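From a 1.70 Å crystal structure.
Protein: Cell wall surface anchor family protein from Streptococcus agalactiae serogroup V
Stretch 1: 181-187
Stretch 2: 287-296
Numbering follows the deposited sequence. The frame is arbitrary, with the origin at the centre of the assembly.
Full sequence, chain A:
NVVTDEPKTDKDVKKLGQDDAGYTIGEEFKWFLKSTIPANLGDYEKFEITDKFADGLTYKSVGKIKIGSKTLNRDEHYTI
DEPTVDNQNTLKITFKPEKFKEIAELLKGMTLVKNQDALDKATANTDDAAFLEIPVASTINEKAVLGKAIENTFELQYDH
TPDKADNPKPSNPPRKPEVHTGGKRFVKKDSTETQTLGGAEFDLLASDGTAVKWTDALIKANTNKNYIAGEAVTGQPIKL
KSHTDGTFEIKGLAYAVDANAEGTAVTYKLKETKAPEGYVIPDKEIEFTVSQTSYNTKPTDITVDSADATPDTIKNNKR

Stretch 1 (181-187) TGGKRFV
Stretch 2 287-296: EFTVSQTSYN

Two strands that run side by side need not zip together through their backbones; side chains and water can do the joining, as residues 181-187 and 287-296 of this streptococcal surface protein illustrate. Gly182 to Val187 are extended (phi -114 to -154°, psi from 130° at Val187 through 180° to -176° at Gly182). Strand 287-290 runs at 138° to them, its axis approaching within 6.7 Å, and ends in a type I turn, Ser291 to Ser294 (Gln292 -59/-32, Thr293 -117/20). Beyond it, Tyr295 marks the register, its CA 5.1 Å from Lys184 CA.

The direct hydrogen bond across the contact is short: Ser294 OG (chi1 p) donates to Gly183 O at 2.7 Å. The same OG accepts from Ser291 N at 2.8 Å, so one hydroxyl both braces the turn and ties it to the strand.

Water supplies the remaining polar links. One molecule accepts from Gly183 N (2.8 Å to its O) and donates to Ser291 O (2.9 Å). Another accepts from Arg185 N (3.2 Å) and donates to Ser294 O (2.7 Å). A third accepts from Lys184 NZ (2.9 Å) and donates to Thr289 O (2.8 Å). Lys184 reaches it although its CA-to-CB bond points away, because the t, p, t, t chain passes Thr289, with CD 3.5 Å from Thr289 O.

Apolar packing completes the contact. Phe186 (m, chi2 -82°) directs its edge at the face of Phe288 (p, chi2 96°): centroids 4.9 Å apart, planes at 87°, Phe186 CZ to Phe288 CD2 3.6 Å. Lys184 CG lies 3.6 Å from Phe288 CD1. Tyr295 (t, chi2 86°) brings CD1 to 3.7 Å from Arg185 CG (Arg185 chi1 m). Glycine permits the close approach elsewhere: Gly182 CA sits 3.6 Å from Val290 CG1 (Val290 t), and an ideal CB on Gly182 would clash with that methyl at 2.5 Å.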

# COMPACT_ATOMS: atom_id res chain seq x y z
N THR A 181 5.13 -4.88 1.11
CA THR A 181 5.46 -5.56 -0.15
C THR A 181 6.80 -6.26 0.07
O THR A 181 7.53 -5.89 0.97
CB THR A 181 5.53 -4.53 -1.33
OG1 THR A 181 5.54 -5.23 -2.58
CG2 THR A 181 6.75 -3.60 -1.25
N GLY A 182 7.10 -7.28 -0.74
CA GLY A 182 8.29 -8.11 -0.54
C GLY A 182 9.11 -8.34 -1.79
O GLY A 182 8.81 -7.80 -2.85
N GLY A 183 10.15 -9.16 -1.66
CA GLY A 183 11.03 -9.46 -2.78
C GLY A 183 11.70 -10.81 -2.62
O GLY A 183 11.52 -11.49 -1.60
N LYS A 184 12.47 -11.20 -3.62
CA LYS A 184 13.21 -12.46 -3.54
C LYS A 184 14.52 -12.36 -4.29
O LYS A 184 14.61 -11.65 -5.29
CB LYS A 184 12.37 -13.62 -4.10
CG LYS A 184 13.02 -14.99 -3.91
CD LYS A 184 12.98 -15.49 -2.43
CE LYS A 184 13.73 -16.83 -2.34
NZ LYS A 184 13.95 -17.23 -0.93
N ARG A 185 15.54 -13.06 -3.80
CA ARG A 185 16.86 -13.11 -4.43
C ARG A 185 17.10 -14.53 -4.92
O ARG A 185 16.65 -15.48 -4.30
CB ARG A 185 17.94 -12.72 -3.41
CG ARG A 185 17.74 -11.29 -2.88
CD ARG A 185 18.84 -10.86 -1.89
NE ARG A 185 20.10 -10.62 -2.59
CZ ARG A 185 21.28 -11.12 -2.23
NH1 ARG A 185 21.40 -11.89 -1.15
NH2 ARG A 185 22.36 -10.83 -2.95
N PHE A 186 17.83 -14.65 -6.02
CA PHE A 186 18.12 -15.93 -6.64
C PHE A 186 19.57 -16.00 -7.09
O PHE A 186 20.20 -14.98 -7.39
CB PHE A 186 17.28 -16.10 -7.91
CG PHE A 186 15.81 -16.01 -7.68
CD1 PHE A 186 15.11 -17.13 -7.23
CD2 PHE A 186 15.13 -14.82 -7.89
CE1 PHE A 186 13.72 -17.07 -7.01
CE2 PHE A 186 13.73 -14.74 -7.67
CZ PHE A 186 13.04 -15.87 -7.23
N VAL A 187 20.08 -17.22 -7.19
CA VAL A 187 21.37 -17.45 -7.85
C VAL A 187 21.27 -18.71 -8.71
O VAL A 187 20.77 -19.76 -8.26
CB VAL A 187 22.55 -17.49 -6.84
CG1 VAL A 187 22.37 -18.59 -5.80
CG2 VAL A 187 23.87 -17.61 -7.59
N GLU A 287 9.20 -23.11 -7.95
CA GLU A 287 8.44 -22.33 -6.99
C GLU A 287 9.37 -21.54 -6.08
O GLU A 287 10.49 -21.96 -5.81
CB GLU A 287 7.50 -23.23 -6.17
CG GLU A 287 6.38 -23.83 -7.00
CD GLU A 287 5.30 -24.53 -6.18
OE1 GLU A 287 5.43 -24.63 -4.94
OE2 GLU A 287 4.31 -24.98 -6.80
N PHE A 288 8.91 -20.37 -5.62
CA PHE A 288 9.60 -19.67 -4.54
C PHE A 288 8.58 -18.94 -3.69
O PHE A 288 7.44 -18.79 -4.11
CB PHE A 288 10.66 -18.69 -5.06
CG PHE A 288 10.11 -17.52 -5.85
CD1 PHE A 288 9.88 -16.27 -5.23
CD2 PHE A 288 9.89 -17.63 -7.22
CE1 PHE A 288 9.41 -15.17 -5.96
CE2 PHE A 288 9.42 -16.53 -7.97
CZ PHE A 288 9.19 -15.30 -7.34
N THR A 289 8.98 -18.51 -2.50
CA THR A 289 8.06 -17.75 -1.67
C THR A 289 8.61 -16.37 -1.34
O THR A 289 9.82 -16.21 -1.16
CB THR A 289 7.69 -18.46 -0.36
OG1 THR A 289 8.89 -18.81 0.33
CG2 THR A 289 6.89 -19.73 -0.64
N VAL A 290 7.71 -15.41 -1.30
CA VAL A 290 7.98 -14.07 -0.82
C VAL A 290 7.39 -13.96 0.59
O VAL A 290 6.21 -14.28 0.79
CB VAL A 290 7.33 -13.01 -1.73
CG1 VAL A 290 7.53 -11.61 -1.14
CG2 VAL A 290 7.97 -13.08 -3.12
N SER A 291 8.23 -13.57 1.54
CA SER A 291 7.85 -13.45 2.95
C SER A 291 8.40 -12.15 3.52
O SER A 291 8.99 -11.36 2.80
CB SER A 291 8.45 -14.61 3.75
OG SER A 291 9.86 -14.46 3.86
N GLN A 292 8.23 -11.93 4.82
CA GLN A 292 8.83 -10.76 5.43
C GLN A 292 10.36 -10.72 5.27
O GLN A 292 10.95 -9.64 5.14
CB GLN A 292 8.47 -10.70 6.92
CG GLN A 292 9.07 -9.48 7.62
CD GLN A 292 8.71 -9.42 9.08
OE1 GLN A 292 8.77 -10.42 9.78
NE2 GLN A 292 8.33 -8.24 9.54
N THR A 293 10.98 -11.90 5.24
CA THR A 293 12.43 -11.99 5.32
C THR A 293 13.10 -12.61 4.09
O THR A 293 14.25 -13.06 4.16
CB THR A 293 12.88 -12.78 6.59
OG1 THR A 293 12.31 -14.11 6.56
CG2 THR A 293 12.42 -12.06 7.86
N SER A 294 12.41 -12.60 2.95
CA SER A 294 12.96 -13.22 1.74
C SER A 294 13.83 -12.28 0.92
O SER A 294 14.40 -12.67 -0.11
CB SER A 294 11.81 -13.82 0.87
OG SER A 294 10.81 -12.85 0.60
N TYR A 295 13.96 -11.02 1.36
CA TYR A 295 14.81 -10.06 0.66
C TYR A 295 15.79 -9.42 1.65
O TYR A 295 16.99 -9.43 1.44
CB TYR A 295 14.00 -8.99 -0.09
CG TYR A 295 14.89 -8.19 -1.04
CD1 TYR A 295 15.15 -8.64 -2.33
CD2 TYR A 295 15.48 -7.00 -0.63
CE1 TYR A 295 15.97 -7.93 -3.20
CE2 TYR A 295 16.30 -6.27 -1.48
CZ TYR A 295 16.54 -6.75 -2.77
OH TYR A 295 17.35 -6.04 -3.63
N ASN A 296 15.24 -8.86 2.72
CA ASN A 296 15.99 -8.36 3.86
C ASN A 296 15.84 -9.29 5.04
O ASN A 296 14.74 -9.75 5.34
CB ASN A 296 15.43 -6.98 4.26
CG ASN A 296 15.49 -5.98 3.12
OD1 ASN A 296 14.49 -5.31 2.80
ND2 ASN A 296 16.65 -5.86 2.50
O HOH W 1 10.57 -9.61 1.12
O HOH W 2 11.59 -19.49 -1.75
O HOH W 3 11.56 -17.39 0.70
O HOH W 4 15.96 -14.63 -1.06